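Local coordinates for protein DNA polymerase II large subunit (PDB 7OEC) that is an intein, a protein-splicing element that probably excises itself from the DNA polymerase II large-subunit precursor while joining the flanking polypeptides, at residues 21-24 / 25-28; 108-111 / 112-115. The protein carries 2 engineered substitutions. All coordinates share one frame; numbering follows the deposited sequence.

Interaction 1 of 2, residues 21-24 / 25-28; sequences RVTL and KELY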
# COMPACT_ATOMS: atom_id res chain seq x y z
N ARG A 21 7.74 -2.16 10.17
CA ARG A 21 6.42 -2.28 9.57
C ARG A 21 5.38 -1.95 10.63
O ARG A 21 5.50 -2.38 11.78
CB ARG A 21 6.19 -3.68 9.00
CG ARG A 21 6.83 -3.86 7.70
CD ARG A 21 6.35 -5.17 7.15
NE ARG A 21 7.49 -5.72 6.51
CZ ARG A 21 7.65 -6.97 6.17
NH1 ARG A 21 8.82 -7.22 5.61
NH2 ARG A 21 6.73 -7.93 6.44
N VAL A 22 4.39 -1.16 10.25
CA VAL A 22 3.25 -0.91 11.12
C VAL A 22 1.99 -1.18 10.32
O VAL A 22 2.00 -1.10 9.10
CB VAL A 22 3.21 0.53 11.67
CG1 VAL A 22 4.43 0.81 12.51
CG2 VAL A 22 3.14 1.52 10.56
N THR A 23 0.90 -1.51 11.00
CA THR A 23 -0.33 -1.63 10.22
C THR A 23 -0.84 -0.24 9.87
O THR A 23 -0.47 0.76 10.49
CB THR A 23 -1.43 -2.35 10.98
OG1 THR A 23 -1.77 -1.58 12.12
CG2 THR A 23 -1.02 -3.77 11.38
N LEU A 24 -1.72 -0.17 8.88
CA LEU A 24 -2.29 1.12 8.52
C LEU A 24 -3.12 1.69 9.66
O LEU A 24 -3.15 2.90 9.87
CB LEU A 24 -3.12 0.99 7.26
CG LEU A 24 -2.37 1.05 5.96
CD1 LEU A 24 -3.28 0.82 4.86
CD2 LEU A 24 -1.80 2.40 5.81
N LYS A 25 -3.84 0.83 10.38
CA LYS A 25 -4.55 1.31 11.56
C LYS A 25 -3.59 1.91 12.60
O LYS A 25 -3.85 2.99 13.17
CB LYS A 25 -5.41 0.20 12.13
CG LYS A 25 -6.27 0.67 13.31
CD LYS A 25 -7.23 -0.41 13.76
CE LYS A 25 -7.62 -0.18 15.21
NZ LYS A 25 -8.18 -1.44 15.89
N GLU A 26 -2.45 1.23 12.87
CA GLU A 26 -1.44 1.77 13.78
C GLU A 26 -0.85 3.07 13.24
O GLU A 26 -0.62 4.03 13.99
CB GLU A 26 -0.30 0.77 14.00
CG GLU A 26 -0.69 -0.45 14.76
CD GLU A 26 0.46 -1.49 14.84
OE1 GLU A 26 1.27 -1.70 13.86
OE2 GLU A 26 0.53 -2.10 15.92
N LEU A 27 -0.62 3.11 11.93
CA LEU A 27 -0.11 4.33 11.32
C LEU A 27 -1.07 5.50 11.56
O LEU A 27 -0.65 6.59 11.94
CB LEU A 27 0.15 4.11 9.83
CG LEU A 27 0.73 5.30 9.05
CD1 LEU A 27 2.11 5.57 9.59
CD2 LEU A 27 0.75 5.03 7.59
N TYR A 28 -2.36 5.27 11.34
CA TYR A 28 -3.36 6.30 11.57
C TYR A 28 -3.27 6.81 13.00
O TYR A 28 -3.37 8.01 13.25
CB TYR A 28 -4.74 5.71 11.24
CG TYR A 28 -5.84 6.72 11.35
CD1 TYR A 28 -6.05 7.66 10.37
CD2 TYR A 28 -6.64 6.72 12.46
CE1 TYR A 28 -7.01 8.57 10.50
CE2 TYR A 28 -7.63 7.63 12.60
CZ TYR A 28 -7.80 8.57 11.62
OH TYR A 28 -8.76 9.55 11.71
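At T23 the chain passes from strand 18-23 into the short helix 24-29, whose first turn closes through the backbone bonds L27 N to T23 O (2.8 Å) and Y28 N to L24 O. T23 sits at the N-cap. Its OG1 lies between its own backbone N and carbonyl carbon (chi1 63°), which turns the hydroxyl toward the helix, where it accepts from E26 N at 3.0 Å. E26 answers in the opposite sense: its CG passes close to T23 OG1, and the extended chain carries OE1 back to accept from T23 N at 2.9 Å. That bond is nearly straight (167°) and meets the anti side of OE1, tilted somewhat out of the carboxylate plane. The same OE1 lies against V22 CA. Without the hydroxyl, as with an alanine here, E26 N is likely to lose its side-chain acceptor and the helix start one half of its cap. On the buried side, V22 CG2 meets L27 CB at 4.0 Å, the two side chains crossing at about a right angle, and L24 CD2 touches L27 CD2. L27 goes on to pack against I67 and V70 of strand 61-74, and V22 against strand 10-15. The Y28 hydroxyl is hydrogen-bonded to E34. The reciprocal T23 and E26 bonds make a capping box, here starting the short helix 24-29 within the mostly beta fold of an intein splicing domain.

Interaction 2 of 2, residues 108-111 / 112-115; sequences EKRA and FEVR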
# COMPACT_ATOMS: atom_id res chain seq x y z
N GLU A 108 -0.00 0.78 -14.17
CA GLU A 108 -0.96 1.09 -13.11
C GLU A 108 -2.35 0.71 -13.59
O GLU A 108 -2.89 1.32 -14.52
CB GLU A 108 -0.87 2.57 -12.75
CG GLU A 108 -1.78 2.97 -11.60
CD GLU A 108 -1.71 4.48 -11.24
OE1 GLU A 108 -0.69 5.13 -11.52
OE2 GLU A 108 -2.70 5.01 -10.70
N LYS A 109 -2.92 -0.32 -12.97
CA LYS A 109 -4.23 -0.87 -13.29
C LYS A 109 -5.15 -0.72 -12.10
O LYS A 109 -4.71 -0.83 -10.96
CB LYS A 109 -4.14 -2.41 -13.46
CG LYS A 109 -3.35 -2.88 -14.63
CD LYS A 109 -3.44 -4.40 -14.86
CE LYS A 109 -2.66 -4.79 -16.10
NZ LYS A 109 -2.99 -6.17 -16.50
N ARG A 110 -6.45 -0.54 -12.33
CA ARG A 110 -7.38 -0.68 -11.21
C ARG A 110 -7.36 -2.12 -10.74
O ARG A 110 -7.17 -3.04 -11.53
CB ARG A 110 -8.79 -0.26 -11.62
CG ARG A 110 -8.88 1.23 -11.90
CD ARG A 110 -10.19 1.64 -12.54
NE ARG A 110 -10.29 1.15 -13.91
CZ ARG A 110 -11.29 1.42 -14.75
NH1 ARG A 110 -12.31 2.20 -14.37
NH2 ARG A 110 -11.27 0.91 -15.98
N ALA A 111 -7.60 -2.32 -9.44
CA ALA A 111 -7.45 -3.65 -8.87
C ALA A 111 -8.31 -4.67 -9.61
O ALA A 111 -7.86 -5.79 -9.84
CB ALA A 111 -7.81 -3.62 -7.40
N PHE A 112 -9.53 -4.29 -10.02
CA PHE A 112 -10.41 -5.27 -10.66
C PHE A 112 -9.96 -5.66 -12.06
O PHE A 112 -10.48 -6.64 -12.62
CB PHE A 112 -11.88 -4.79 -10.71
CG PHE A 112 -12.15 -3.67 -11.69
CD1 PHE A 112 -12.44 -3.93 -13.02
CD2 PHE A 112 -12.10 -2.37 -11.27
CE1 PHE A 112 -12.66 -2.89 -13.92
CE2 PHE A 112 -12.29 -1.33 -12.15
CZ PHE A 112 -12.58 -1.59 -13.48
N GLU A 113 -8.99 -4.95 -12.63
CA GLU A 113 -8.44 -5.28 -13.93
C GLU A 113 -7.19 -6.15 -13.86
O GLU A 113 -6.72 -6.61 -14.92
CB GLU A 113 -8.03 -3.99 -14.65
CG GLU A 113 -9.11 -3.01 -14.95
CD GLU A 113 -8.56 -1.59 -15.45
OE1 GLU A 113 -7.45 -1.04 -15.03
OE2 GLU A 113 -9.28 -1.00 -16.28
N VAL A 114 -6.63 -6.35 -12.67
CA VAL A 114 -5.47 -7.23 -12.53
C VAL A 114 -5.92 -8.65 -12.84
O VAL A 114 -7.05 -9.04 -12.54
CB VAL A 114 -4.91 -7.10 -11.10
CG1 VAL A 114 -3.73 -8.08 -10.87
CG2 VAL A 114 -4.40 -5.68 -10.84
N ARG A 115 -5.01 -9.43 -13.45
CA ARG A 115 -5.29 -10.79 -13.85
C ARG A 115 -4.28 -11.76 -13.26
O ARG A 115 -3.12 -11.41 -13.03
CB ARG A 115 -5.24 -10.94 -15.37
CG ARG A 115 -6.34 -10.09 -16.11
CD ARG A 115 -7.74 -10.65 -15.78
NE ARG A 115 -8.87 -9.87 -16.29
CZ ARG A 115 -9.63 -9.02 -15.58
NH1 ARG A 115 -9.41 -8.79 -14.27
NH2 ARG A 115 -10.64 -8.40 -16.18
O HOH W 1 -8.63 -8.37 -10.26
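R110 and E113 meet through a salt bridge, R110 NH2 donating to E113 OE2 at 2.8 Å in a fairly straight bond; R110 NE adds a weak, longer bond to the same oxygen. OE2 lies close to the guanidinium plane, whereas the donor comes from above the carboxylate plane, the two flat groups being 83° apart. The other carboxylate oxygen, OE1, accepts from R110 N at 2.9 Å, so E113 grips both the backbone and the side-chain end of one residue. F112 lies alongside R110, its CZ 3.5 Å from R110 CZ and over the centre of one guanidinium face, with the planes inclined at 56°. A bend at chi3 (-69°) turns the guanidinium back toward both partners. Behind this shell the backbone makes a short 3-10 turn, E113 N donating to R110 O at 2.9 Å and V114 N to A111 O at 3.1 Å. A water donates to both A111 O and V114 O, and R115 NH1 bonds to F112 O and V114 O, so three carbonyls of the turn, A111, F112 and V114, also have partners. K109 passes V114, and its NZ is hydrogen-bonded to N118 OD1, while A111 and V114 pack on F82 of strand 79-84. With both carboxylate oxygens engaged by donors and one beside a cation, E113 is likely to favour its charged form, balancing the charge of R110, which lies at the surface.

Overall arrangement
From the N terminus, strand 10-15 turns back into strand 18-23, and interaction 1 follows at once, closing the short turn into helix 24-29. The chain then builds strands 35-37 to 97-102 before strand 105-110 returns along 97-102 as a two-stranded hairpin; interaction 2 closes the turn leaving it, ahead of strand 119-123. The contacts are local and in series, neither nesting nor crossing. Their centres are 24 Å apart on opposite sides of the chain's centre. Interaction 1 joins strand 18-23, packed on 10-15, to the helix, which packs on 61-74 and 147-153 of the larger sheet, whereas interaction 2 seats the hairpin's exit on strand 79-84 of the four-stranded sheet.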